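Local structure of probable enoyl-CoA hydratase/isomerase (Mycobacterium abscessus, 3SWX) at residues G23-P27 and G61-T67; P104-H110 and A124-D130; V109-T115 and T132-L138; F154-A158 and R180-V184. The protein probably acts on acyl-CoA thioesters as an enoyl-CoA hydratase or isomerase of the crotonase family, although its exact reaction and substrate are not established. One frame throughout, in Å; residues are numbered along the deposited sequence.

Contact 1 of 4, residues G23-P27 and G61-T67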
loop_
_atom_site.group_PDB
_atom_site.type_symbol
_atom_site.label_atom_id
_atom_site.label_comp_id
_atom_site.label_asym_id
_atom_site.label_seq_id
_atom_site.Cartn_x
_atom_site.Cartn_y
_atom_site.Cartn_z
ATOM N N GLY B 23 -28.617 8.488 4.068
ATOM C CA GLY B 23 -28.213 9.193 5.275
ATOM C C GLY B 23 -28.513 8.368 6.517
ATOM O O GLY B 23 -29.656 7.960 6.730
ATOM N N LEU B 24 -27.483 8.075 7.309
ATOM C CA LEU B 24 -27.714 7.497 8.622
ATOM C C LEU B 24 -28.566 8.505 9.372
ATOM O O LEU B 24 -28.246 9.700 9.421
ATOM C CB LEU B 24 -26.409 7.214 9.372
ATOM C CG LEU B 24 -25.336 6.348 8.675
ATOM C CD1 LEU B 24 -24.121 6.202 9.595
ATOM C CD2 LEU B 24 -25.892 4.967 8.232
ATOM N N ASN B 25 -29.664 8.051 9.947
ATOM C CA ASN B 25 -30.627 9.005 10.491
ATOM C C ASN B 25 -31.114 8.657 11.900
ATOM O O ASN B 25 -32.310 8.525 12.124
ATOM C CB ASN B 25 -31.805 9.186 9.499
ATOM C CG ASN B 25 -32.680 10.381 9.853
ATOM O OD1 ASN B 25 -32.215 11.322 10.491
ATOM N ND2 ASN B 25 -33.944 10.338 9.464
ATOM N N ARG B 26 -30.184 8.532 12.851
ATOM C CA ARG B 26 -30.530 8.449 14.287
ATOM C C ARG B 26 -29.767 9.543 15.027
ATOM O O ARG B 26 -28.999 9.273 15.966
ATOM C CB ARG B 26 -30.204 7.072 14.872
ATOM C CG ARG B 26 -30.850 5.908 14.112
ATOM C CD ARG B 26 -30.547 4.566 14.761
ATOM N NE ARG B 26 -31.136 4.483 16.099
ATOM C CZ ARG B 26 -30.496 4.143 17.222
ATOM N NH1 ARG B 26 -29.203 3.820 17.226
ATOM N NH2 ARG B 26 -31.171 4.122 18.369
ATOM N N PRO B 27 -29.974 10.797 14.602
ATOM C CA PRO B 27 -29.121 11.893 15.052
ATOM C C PRO B 27 -29.140 12.115 16.573
ATOM O O PRO B 27 -28.104 12.408 17.135
ATOM C CB PRO B 27 -29.683 13.106 14.292
ATOM C CG PRO B 27 -31.098 12.718 13.954
ATOM C CD PRO B 27 -31.001 11.262 13.656
ATOM N N GLY B 61 -23.863 10.744 7.322
ATOM C CA GLY B 61 -24.679 10.720 8.534
ATOM C C GLY B 61 -25.390 12.046 8.775
ATOM O O GLY B 61 -24.787 13.081 8.593
ATOM N N GLU B 62 -26.666 12.008 9.184
ATOM C CA GLU B 62 -27.399 13.227 9.598
ATOM C C GLU B 62 -26.949 13.674 10.988
ATOM O O GLU B 62 -26.465 12.864 11.775
ATOM C CB GLU B 62 -28.917 12.984 9.607
ATOM C CG GLU B 62 -29.572 12.838 8.199
ATOM C CD GLU B 62 -29.796 14.186 7.511
ATOM O OE1 GLU B 62 -30.104 15.162 8.225
ATOM O OE2 GLU B 62 -29.660 14.277 6.266
ATOM N N GLY B 63 -27.095 14.960 11.283
ATOM C CA GLY B 63 -26.772 15.499 12.594
ATOM C C GLY B 63 -25.294 15.793 12.849
ATOM O O GLY B 63 -24.504 15.956 11.908
ATOM N N PRO B 64 -24.907 15.857 14.129
ATOM C CA PRO B 64 -23.581 16.385 14.477
ATOM C C PRO B 64 -22.362 15.567 13.998
ATOM O O PRO B 64 -21.308 16.159 13.749
ATOM C CB PRO B 64 -23.605 16.478 16.010
ATOM C CG PRO B 64 -24.942 16.007 16.449
ATOM C CD PRO B 64 -25.811 15.772 15.286
ATOM N N LEU B 65 -22.493 14.250 13.858
ATOM C CA LEU B 65 -21.360 13.437 13.442
ATOM C C LEU B 65 -21.765 12.185 12.663
ATOM O O LEU B 65 -22.936 11.804 12.628
ATOM C CB LEU B 65 -20.517 13.081 14.659
ATOM C CG LEU B 65 -21.244 12.339 15.777
ATOM C CD1 LEU B 65 -21.216 10.833 15.541
ATOM C CD2 LEU B 65 -20.602 12.685 17.130
ATOM N N PHE B 66 -20.782 11.558 12.021
ATOM C CA PHE B 66 -21.051 10.456 11.114
ATOM C C PHE B 66 -21.614 9.243 11.862
ATOM O O PHE B 66 -22.711 8.778 11.537
ATOM C CB PHE B 66 -19.786 10.110 10.319
ATOM C CG PHE B 66 -19.949 8.945 9.398
ATOM C CD1 PHE B 66 -20.880 8.981 8.381
ATOM C CD2 PHE B 66 -19.160 7.807 9.544
ATOM C CE1 PHE B 66 -21.038 7.887 7.517
ATOM C CE2 PHE B 66 -19.294 6.728 8.685
ATOM C CZ PHE B 66 -20.238 6.754 7.682
ATOM N N THR B 67 -20.870 8.734 12.844
ATOM C CA THR B 67 -21.365 7.663 13.710
ATOM C C THR B 67 -20.535 7.516 14.974
ATOM O O THR B 67 -19.314 7.625 14.949
ATOM C CB THR B 67 -21.450 6.262 13.019
ATOM O OG1 THR B 67 -21.927 5.294 13.967
ATOM C CG2 THR B 67 -20.089 5.810 12.472
#
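Leu24 and Gly61 pair where two parallel strands of the crotonase-fold sheet, 19-24 and 56-61, run out together, and the loops that follow stay side by side as far as Pro27 and Gly63. The one hydrogen bond between the segments is the last rung: Leu24 O accepts from Glu62 N at 2.8 Å, nearly straight at 169°. The side chain of Leu24 takes the other direction, into the interior. With CG anti to the carbonyl carbon (chi1 -54°), it sends CD1 over one face of the Phe66 ring, 4.1 Å from CE1. The same methyl lies 3.5 Å from Phe66 O, so a single branch touches both ring and backbone. Met37 and Leu41 of helix 35-50 also pack on Leu24, and the ring of Phe66 reaches on to Val107 and Val109 of strand 105-109. At Asn25 the strand has ended. Its amide OD1 comes to 3.8 Å from Glu62 CB and lies beside CG as well, a contact with the aliphatic part of the glutamate; the amide and carboxylate planes are 76° apart. The Glu62 chain bends at chi2 and carries its carboxylate away from Asn25, toward a salt bridge with Arg12 and a hydrogen bond from Tyr60. Arg26 turns away, its backbone N held by Asn31, whose ND2 also bonds to Glu62 O and Phe66 O and so ties the two loops together. Pro27 then closes the contact at the more exposed end. There its CB rests 4.1 Å from Gly63 CA and equally far from Glu62 O.

Contact 2 of 4, residues P104-H110 and A124-D130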
loop_
_atom_site.group_PDB
_atom_site.type_symbol
_atom_site.label_atom_id
_atom_site.label_comp_id
_atom_site.label_asym_id
_atom_site.label_seq_id
_atom_site.Cartn_x
_atom_site.Cartn_y
_atom_site.Cartn_z
ATOM N N PRO B 104 -20.098 1.406 -7.247
ATOM C CA PRO B 104 -19.343 2.282 -6.351
ATOM C C PRO B 104 -20.101 2.742 -5.116
ATOM O O PRO B 104 -21.311 2.950 -5.170
ATOM C CB PRO B 104 -18.968 3.459 -7.252
ATOM C CG PRO B 104 -18.988 2.902 -8.629
ATOM C CD PRO B 104 -20.143 1.953 -8.615
ATOM N N LEU B 105 -19.382 2.834 -4.002
ATOM C CA LEU B 105 -19.869 3.436 -2.770
ATOM C C LEU B 105 -18.914 4.558 -2.336
ATOM O O LEU B 105 -17.704 4.375 -2.251
ATOM C CB LEU B 105 -19.994 2.399 -1.667
ATOM C CG LEU B 105 -20.520 2.902 -0.313
ATOM C CD1 LEU B 105 -21.977 3.423 -0.336
ATOM C CD2 LEU B 105 -20.362 1.815 0.791
ATOM N N LEU B 106 -19.465 5.737 -2.089
ATOM C CA LEU B 106 -18.678 6.829 -1.572
ATOM C C LEU B 106 -19.163 7.104 -0.160
ATOM O O LEU B 106 -20.354 6.987 0.125
ATOM C CB LEU B 106 -18.834 8.081 -2.449
ATOM C CG LEU B 106 -18.419 7.946 -3.922
ATOM C CD1 LEU B 106 -19.569 7.359 -4.773
ATOM C CD2 LEU B 106 -17.969 9.282 -4.475
ATOM N N VAL B 107 -18.245 7.457 0.730
ATOM C CA VAL B 107 -18.623 7.801 2.101
ATOM C C VAL B 107 -18.157 9.210 2.447
ATOM O O VAL B 107 -16.997 9.555 2.246
ATOM C CB VAL B 107 -18.095 6.765 3.124
ATOM C CG1 VAL B 107 -18.182 7.306 4.548
ATOM C CG2 VAL B 107 -18.889 5.453 3.002
ATOM N N ALA B 108 -19.092 10.021 2.937
ATOM C CA ALA B 108 -18.831 11.405 3.319
ATOM C C ALA B 108 -18.914 11.496 4.837
ATOM O O ALA B 108 -19.951 11.179 5.408
ATOM C CB ALA B 108 -19.872 12.348 2.679
ATOM N N VAL B 109 -17.828 11.947 5.476
ATOM C CA VAL B 109 -17.732 11.969 6.929
ATOM C C VAL B 109 -17.495 13.380 7.480
ATOM O O VAL B 109 -16.925 14.242 6.824
ATOM C CB VAL B 109 -16.629 10.979 7.495
ATOM C CG1 VAL B 109 -16.857 9.525 6.998
ATOM C CG2 VAL B 109 -15.192 11.452 7.185
ATOM N N HIS B 110 -17.945 13.580 8.713
ATOM C CA HIS B 110 -17.751 14.818 9.458
ATOM C C HIS B 110 -17.871 14.489 10.943
ATOM O O HIS B 110 -18.475 13.491 11.304
ATOM C CB HIS B 110 -18.825 15.830 9.078
ATOM C CG HIS B 110 -20.179 15.518 9.644
ATOM N ND1 HIS B 110 -20.921 14.425 9.245
ATOM C CD2 HIS B 110 -20.920 16.154 10.586
ATOM C CE1 HIS B 110 -22.059 14.403 9.915
ATOM N NE2 HIS B 110 -22.086 15.444 10.729
ATOM N N ALA B 124 -15.688 1.389 1.565
ATOM C CA ALA B 124 -16.125 2.136 0.408
ATOM C C ALA B 124 -14.995 2.337 -0.580
ATOM O O ALA B 124 -13.859 1.903 -0.360
ATOM C CB ALA B 124 -16.686 3.509 0.835
ATOM N N ASP B 125 -15.326 3.002 -1.682
ATOM C CA ASP B 125 -14.364 3.229 -2.751
ATOM C C ASP B 125 -13.749 4.609 -2.706
ATOM O O ASP B 125 -12.622 4.784 -3.137
ATOM C CB ASP B 125 -15.022 2.963 -4.107
ATOM C CG ASP B 125 -15.625 1.601 -4.166
ATOM O OD1 ASP B 125 -14.858 0.624 -3.957
ATOM O OD2 ASP B 125 -16.859 1.508 -4.341
ATOM N N ILE B 126 -14.478 5.584 -2.174
ATOM C CA ILE B 126 -13.987 6.973 -2.113
ATOM C C ILE B 126 -14.526 7.609 -0.850
ATOM O O ILE B 126 -15.723 7.466 -0.527
ATOM C CB ILE B 126 -14.414 7.846 -3.360
ATOM C CG1 ILE B 126 -13.896 7.264 -4.688
ATOM C CG2 ILE B 126 -13.871 9.301 -3.235
ATOM C CD1 ILE B 126 -14.685 7.734 -5.877
ATOM N N VAL B 127 -13.649 8.301 -0.121
ATOM C CA VAL B 127 -14.015 8.872 1.170
ATOM C C VAL B 127 -13.722 10.360 1.128
ATOM O O VAL B 127 -12.601 10.778 0.787
ATOM C CB VAL B 127 -13.264 8.204 2.359
ATOM C CG1 VAL B 127 -13.615 8.880 3.707
ATOM C CG2 VAL B 127 -13.561 6.701 2.430
ATOM N N ILE B 128 -14.737 11.149 1.466
ATOM C CA ILE B 128 -14.612 12.589 1.539
ATOM C C ILE B 128 -14.886 13.008 2.971
ATOM O O ILE B 128 -15.908 12.600 3.548
ATOM C CB ILE B 128 -15.639 13.294 0.641
ATOM C CG1 ILE B 128 -15.563 12.764 -0.793
ATOM C CG2 ILE B 128 -15.448 14.823 0.726
ATOM C CD1 ILE B 128 -14.225 13.025 -1.504
ATOM N N ALA B 129 -13.994 13.842 3.515
ATOM C CA ALA B 129 -14.155 14.404 4.852
ATOM C C ALA B 129 -14.327 15.929 4.828
ATOM O O ALA B 129 -13.698 16.617 4.012
ATOM C CB ALA B 129 -12.942 14.020 5.715
ATOM N N ASP B 130 -15.180 16.477 5.702
ATOM C CA ASP B 130 -15.115 17.906 5.949
ATOM C C ASP B 130 -14.003 18.151 6.977
ATOM O O ASP B 130 -13.526 17.213 7.623
ATOM C CB ASP B 130 -16.498 18.556 6.281
ATOM C CG ASP B 130 -16.854 18.556 7.766
ATOM O OD1 ASP B 130 -16.207 17.860 8.580
ATOM O OD2 ASP B 130 -17.818 19.274 8.113
#
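Leu106 and Ile126 form the first of four parallel bridges between strands 105-109 and 126-130, neighbours in the main sheet of the crotonase fold, joined by a right-handed crossover through helix 116-123. The axes lie 4.7 Å apart at 14°, and the middle is tight: Val107 N donates to Ile126 O at 2.8 Å, Val107 O accepts from Ile128 N, and Val109 N donates to Ile128 O. On one face Leu106 and Ile126 lie side by side, CD2 to CD1 3.9 Å, and Leu106 packs with Ile128 on Ile200 of helix 193-205. On the other, Val107 CG2 meets Ala124 CB at 3.7 Å and Val109 CG2 meets Ala129 CB.

Buried Asp125 grips the backbone of Leu105 twice: its OD2 takes Leu105 N on the anti side at 2.9 Å, while its own N donates to Leu105 O. Its OD1 bonds to Trp160 of the second subunit, at a subunit interface. The far end is looser and partly exposed at His110, whose ring turns away to bond Gly63 O. Asp130 N still donates to Val109 O, but beyond it, with the carboxylate bonded to Thr132, the touch is His110 CB at 3.4 Å from Asp130 OD1.

Contact 3 of 4, residues V109-T115 and T132-L138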
loop_
_atom_site.group_PDB
_atom_site.type_symbol
_atom_site.label_atom_id
_atom_site.label_comp_id
_atom_site.label_asym_id
_atom_site.label_seq_id
_atom_site.Cartn_x
_atom_site.Cartn_y
_atom_site.Cartn_z
ATOM N N VAL B 109 -17.828 11.947 5.476
ATOM C CA VAL B 109 -17.732 11.969 6.929
ATOM C C VAL B 109 -17.495 13.380 7.480
ATOM O O VAL B 109 -16.925 14.242 6.824
ATOM C CB VAL B 109 -16.629 10.979 7.495
ATOM C CG1 VAL B 109 -16.857 9.525 6.998
ATOM C CG2 VAL B 109 -15.192 11.452 7.185
ATOM N N HIS B 110 -17.945 13.580 8.713
ATOM C CA HIS B 110 -17.751 14.818 9.458
ATOM C C HIS B 110 -17.871 14.489 10.943
ATOM O O HIS B 110 -18.475 13.491 11.304
ATOM C CB HIS B 110 -18.825 15.830 9.078
ATOM C CG HIS B 110 -20.179 15.518 9.644
ATOM N ND1 HIS B 110 -20.921 14.425 9.245
ATOM C CD2 HIS B 110 -20.920 16.154 10.586
ATOM C CE1 HIS B 110 -22.059 14.403 9.915
ATOM N NE2 HIS B 110 -22.086 15.444 10.729
ATOM N N GLY B 111 -17.305 15.338 11.795
ATOM C CA GLY B 111 -17.313 15.105 13.248
ATOM C C GLY B 111 -16.586 13.821 13.616
ATOM O O GLY B 111 -15.688 13.379 12.898
ATOM N N LYS B 112 -16.984 13.205 14.721
ATOM C CA LYS B 112 -16.381 11.928 15.137
ATOM C C LYS B 112 -16.755 10.749 14.257
ATOM O O LYS B 112 -17.946 10.503 13.938
ATOM C CB LYS B 112 -16.733 11.604 16.585
ATOM C CG LYS B 112 -16.115 12.605 17.544
ATOM C CD LYS B 112 -16.331 12.200 18.996
ATOM C CE LYS B 112 -15.631 13.157 19.948
ATOM N NZ LYS B 112 -15.626 12.559 21.308
ATOM N N VAL B 113 -15.724 10.019 13.865
ATOM C CA VAL B 113 -15.865 8.796 13.134
ATOM C C VAL B 113 -15.221 7.739 14.046
ATOM O O VAL B 113 -13.969 7.613 14.103
ATOM C CB VAL B 113 -15.156 8.891 11.767
ATOM C CG1 VAL B 113 -15.289 7.574 10.991
ATOM C CG2 VAL B 113 -15.724 10.059 10.940
ATOM N N LEU B 114 -16.047 7.016 14.805
ATOM C CA LEU B 114 -15.516 6.044 15.743
ATOM C C LEU B 114 -15.696 4.630 15.240
ATOM O O LEU B 114 -16.683 4.335 14.584
ATOM C CB LEU B 114 -16.190 6.165 17.111
ATOM C CG LEU B 114 -16.264 7.566 17.728
ATOM C CD1 LEU B 114 -17.125 7.540 19.018
ATOM C CD2 LEU B 114 -14.876 8.096 17.975
ATOM N N THR B 115 -14.739 3.773 15.604
ATOM C CA THR B 115 -14.834 2.331 15.480
ATOM C C THR B 115 -15.378 1.883 14.105
ATOM O O THR B 115 -14.690 1.999 13.083
ATOM C CB THR B 115 -15.658 1.739 16.682
ATOM O OG1 THR B 115 -16.982 2.280 16.679
ATOM C CG2 THR B 115 -15.001 2.064 18.025
ATOM N N THR B 132 -13.811 19.132 9.918
ATOM C CA THR B 132 -14.028 18.788 11.326
ATOM C C THR B 132 -13.826 17.307 11.624
ATOM O O THR B 132 -13.825 16.928 12.774
ATOM C CB THR B 132 -15.470 19.125 11.806
ATOM O OG1 THR B 132 -16.405 18.209 11.209
ATOM C CG2 THR B 132 -15.853 20.543 11.440
ATOM N N ALA B 133 -13.702 16.455 10.609
ATOM C CA ALA B 133 -13.685 15.012 10.860
ATOM C C ALA B 133 -12.545 14.621 11.802
ATOM O O ALA B 133 -11.408 15.030 11.597
ATOM C CB ALA B 133 -13.580 14.234 9.558
ATOM N N THR B 134 -12.868 13.878 12.860
ATOM C CA THR B 134 -11.848 13.143 13.629
ATOM C C THR B 134 -12.167 11.647 13.670
ATOM O O THR B 134 -13.312 11.237 13.447
ATOM C CB THR B 134 -11.682 13.649 15.064
ATOM O OG1 THR B 134 -12.890 13.420 15.778
ATOM C CG2 THR B 134 -11.309 15.118 15.105
ATOM N N PHE B 135 -11.150 10.842 13.974
ATOM C CA PHE B 135 -11.237 9.379 13.900
ATOM C C PHE B 135 -10.620 8.704 15.136
ATOM O O PHE B 135 -9.563 9.115 15.613
ATOM C CB PHE B 135 -10.507 8.861 12.651
ATOM C CG PHE B 135 -10.962 9.499 11.366
ATOM C CD1 PHE B 135 -10.447 10.722 10.966
ATOM C CD2 PHE B 135 -11.888 8.876 10.551
ATOM C CE1 PHE B 135 -10.873 11.321 9.801
ATOM C CE2 PHE B 135 -12.310 9.467 9.370
ATOM C CZ PHE B 135 -11.803 10.690 8.994
ATOM N N ALA B 136 -11.260 7.651 15.627
ATOM C CA ALA B 136 -10.681 6.859 16.714
ATOM C C ALA B 136 -11.126 5.395 16.695
ATOM O O ALA B 136 -12.334 5.082 16.769
ATOM C CB ALA B 136 -10.981 7.502 18.067
ATOM N N GLN B 137 -10.126 4.509 16.630
ATOM C CA GLN B 137 -10.322 3.083 16.626
ATOM C C GLN B 137 -10.289 2.616 18.094
ATOM O O GLN B 137 -9.276 2.083 18.592
ATOM C CB GLN B 137 -9.237 2.424 15.764
ATOM C CG GLN B 137 -9.582 1.041 15.240
ATOM C CD GLN B 137 -10.472 1.065 14.012
ATOM O OE1 GLN B 137 -10.012 1.364 12.905
ATOM N NE2 GLN B 137 -11.744 0.725 14.194
ATOM N N LEU B 138 -11.424 2.805 18.771
ATOM C CA LEU B 138 -11.513 2.658 20.216
ATOM C C LEU B 138 -11.618 1.221 20.760
ATOM O O LEU B 138 -11.606 1.017 21.981
ATOM C CB LEU B 138 -12.706 3.486 20.744
ATOM C CG LEU B 138 -12.620 5.014 20.612
ATOM C CD1 LEU B 138 -13.958 5.658 20.998
ATOM C CD2 LEU B 138 -11.486 5.616 21.463
#
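Val113 and Phe135 stand side by side on one face of the small second sheet of the crotonase fold, where strands 112-114 and 134-136 run parallel and antiparallel 173-174 completes it. Phe135 has CG anti to its carbonyl carbon (chi1 -54°), bringing the ring alongside the neighbouring strand, CD2 3.5 Å from Val113 CB. Both valine methyls join in, CG1 beside CD2 and CG2 beside CE2. The far end of the ring reaches Val109, whose side chain it crosses at about a right angle, CZ 3.9 Å from CG2. Phe173 and Ile118 of helix 116-123 also adjoin Phe135.

The other face carries Lys112, Thr134, Leu114 and Ala136. Lys112 is extended, its base beside Thr134, CG 3.8 Å from OG1. Leu114 uses its CD2 branch twice, against Ala136 CB and, at 4.0 Å, against Leu138 CD1. Thr115 turns its methyl CG2 to Leu138 CB at 3.8 Å.

Backbone bonds run from Thr134 N to Gly111 O, then Val113 N to Thr134 O, Ala136 N to Val113 O and Thr115 N to Ala136 O, the first with its donor 48° out of the carbonyl plane. Before it, Thr132 OG1 accepts from Gly111 N at 3.1 Å while also bonded to Asp130 OD1. At the other end Gln137, bent at chi2, gives a weak bond from NE2 to Thr115 O; its stronger partner is Glu139. A side-chain bond thus supplements the strands firmly at the Thr132 end and only weakly at Gln137, while the middle combines backbone bonds with apolar packing on both faces, the Val113-Phe135 side being buried.

Contact 4 of 4, residues F154-A158 and R180-V184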
loop_
_atom_site.group_PDB
_atom_site.type_symbol
_atom_site.label_atom_id
_atom_site.label_comp_id
_atom_site.label_asym_id
_atom_site.label_seq_id
_atom_site.Cartn_x
_atom_site.Cartn_y
_atom_site.Cartn_z
ATOM N N PHE B 154 -6.941 -1.284 6.798
ATOM C CA PHE B 154 -6.242 -0.102 7.281
ATOM C C PHE B 154 -4.730 -0.250 6.969
ATOM O O PHE B 154 -4.127 0.656 6.386
ATOM C CB PHE B 154 -6.551 0.112 8.775
ATOM C CG PHE B 154 -6.350 1.536 9.305
ATOM C CD1 PHE B 154 -5.536 2.453 8.695
ATOM C CD2 PHE B 154 -6.931 1.887 10.517
ATOM C CE1 PHE B 154 -5.340 3.730 9.259
ATOM C CE2 PHE B 154 -6.755 3.140 11.071
ATOM C CZ PHE B 154 -5.957 4.074 10.434
ATOM N N PRO B 155 -4.118 -1.407 7.305
ATOM C CA PRO B 155 -2.722 -1.607 6.912
ATOM C C PRO B 155 -2.467 -1.568 5.399
ATOM O O PRO B 155 -1.428 -1.072 4.960
ATOM C CB PRO B 155 -2.394 -2.998 7.491
ATOM C CG PRO B 155 -3.335 -3.158 8.592
ATOM C CD PRO B 155 -4.608 -2.555 8.078
ATOM N N ARG B 156 -3.408 -2.077 4.611
ATOM C CA ARG B 156 -3.283 -2.051 3.146
ATOM C C ARG B 156 -3.332 -0.624 2.604
ATOM O O ARG B 156 -2.534 -0.265 1.766
ATOM C CB ARG B 156 -4.385 -2.920 2.487
ATOM C CG ARG B 156 -4.132 -3.327 1.018
ATOM C CD ARG B 156 -5.405 -3.967 0.387
ATOM N NE ARG B 156 -5.472 -5.285 0.884
ATOM C CZ ARG B 156 -6.526 -5.975 1.279
ATOM N NH1 ARG B 156 -7.788 -5.552 1.221
ATOM N NH2 ARG B 156 -6.245 -7.164 1.739
ATOM N N THR B 157 -4.272 0.196 3.075
ATOM C CA THR B 157 -4.338 1.584 2.632
ATOM C C THR B 157 -3.239 2.481 3.205
ATOM O O THR B 157 -2.641 3.248 2.484
ATOM C CB THR B 157 -5.679 2.221 2.976
ATOM O OG1 THR B 157 -6.734 1.415 2.454
ATOM C CG2 THR B 157 -5.773 3.606 2.365
ATOM N N ALA B 158 -2.995 2.414 4.506
ATOM C CA ALA B 158 -2.118 3.393 5.180
ATOM C C ALA B 158 -0.664 2.940 5.309
ATOM O O ALA B 158 0.225 3.736 5.646
ATOM C CB ALA B 158 -2.703 3.726 6.574
ATOM N N ARG B 180 -3.475 12.165 4.937
ATOM C CA ARG B 180 -2.048 11.882 4.744
ATOM C C ARG B 180 -1.833 10.394 4.489
ATOM O O ARG B 180 -1.121 10.011 3.556
ATOM C CB ARG B 180 -1.209 12.283 5.950
ATOM C CG ARG B 180 0.296 12.386 5.606
ATOM C CD ARG B 180 1.136 12.738 6.835
ATOM N NE ARG B 180 1.049 11.704 7.862
ATOM C CZ ARG B 180 1.768 10.582 7.891
ATOM N NH1 ARG B 180 2.663 10.327 6.947
ATOM N NH2 ARG B 180 1.591 9.716 8.884
ATOM N N ILE B 181 -2.491 9.567 5.294
ATOM C CA ILE B 181 -2.250 8.132 5.235
ATOM C C ILE B 181 -3.181 7.373 4.305
ATOM O O ILE B 181 -3.133 6.151 4.275
ATOM C CB ILE B 181 -2.190 7.510 6.639
ATOM C CG1 ILE B 181 -3.572 7.453 7.301
ATOM C CG2 ILE B 181 -1.171 8.309 7.494
ATOM C CD1 ILE B 181 -3.532 6.999 8.762
ATOM N N GLY B 182 -4.029 8.081 3.557
ATOM C CA GLY B 182 -4.751 7.483 2.432
ATOM C C GLY B 182 -6.183 7.028 2.660
ATOM O O GLY B 182 -6.833 6.570 1.703
ATOM N N ILE B 183 -6.682 7.121 3.893
ATOM C CA ILE B 183 -8.079 6.750 4.186
ATOM C C ILE B 183 -9.070 7.762 3.596
ATOM O O ILE B 183 -10.148 7.403 3.148
ATOM C CB ILE B 183 -8.404 6.762 5.711
ATOM C CG1 ILE B 183 -7.641 5.725 6.488
ATOM C CG2 ILE B 183 -9.895 6.471 5.952
ATOM C CD1 ILE B 183 -8.024 5.837 8.032
ATOM N N VAL B 184 -8.713 9.039 3.653
ATOM C CA VAL B 184 -9.571 10.113 3.169
ATOM C C VAL B 184 -8.981 10.680 1.883
ATOM O O VAL B 184 -7.810 11.051 1.864
ATOM C CB VAL B 184 -9.649 11.240 4.220
ATOM C CG1 VAL B 184 -10.219 12.545 3.594
ATOM C CG2 VAL B 184 -10.484 10.788 5.401
#
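Ile181 lies against Ala158 and Phe154 at the end of helix 150-158, and its side chain can be followed outward. CB sits 3.8 Å from Ala158 CB. CG2 goes the other way, over one face of the Arg180 guanidinium and offset toward its rim. CG1 stands between the backbone N and the carbonyl carbon (chi1 72°), which keeps it next to the same alanine methyl, and the extended chi2 carries CD1 onward. That terminal methyl ends at the edge of the Phe154 ring, near the ring plane, 3.8 Å from CE1, while still touching Ala158 CB.

Phe154 has a second neighbour. Ile183 CD1 approaches CE1 obliquely at 3.6 Å and is equally near CZ, so two isoleucine tips converge on one part of the ring. In the crotonase fold of this protein, this patch joins helix 150-158 to the loop that leaves helix 175-180 for strand 186-188, the outermost strand of the main sheet within the chain. Met167, Leu122 and Phe173 add further apolar contacts around Phe154.

No hydrogen bond links the segments; the backbones meet instead through a CA-H...O contact, Ala158 CA to Ile181 O at 3.1 Å. One residue earlier in the helix, Thr157 turns its methyl to the loop, with CG2 anti to the backbone N and 3.2 Å from Gly182 O. Its hydroxyl OG1 is bonded to Arg153 O within the helix. Gly182, at a positive phi of 98°, brings its backbone close against the Thr157 methyl. Nearby, Arg156 forms a salt bridge with Asp227 of the third subunit.

In the fold
Contacts 2 and 3 share Val109 and His110: strand 105-109 runs on into 112-114 and strand 126-130 into 134-136, so the pairing passes from the main sheet to the smaller one, with centres 13 Å apart. Contact 1 joins both at His110, whose NE2 lies 2.7 Å from Gly63 O, a probable hydrogen bond. Contact 4 touches contact 2 through Val127 CB and Ile183 O, 3.3 Å apart, and contact 3 through Phe135 and Val184; it stays clear of contact 1, nearest atoms about 10 Å apart. In crotonase relatives the loop after the strand equivalent to 56-61 and the start of the helix equivalent to 116-123 form the oxyanion hole, so contacts 1 and 3 probably border it.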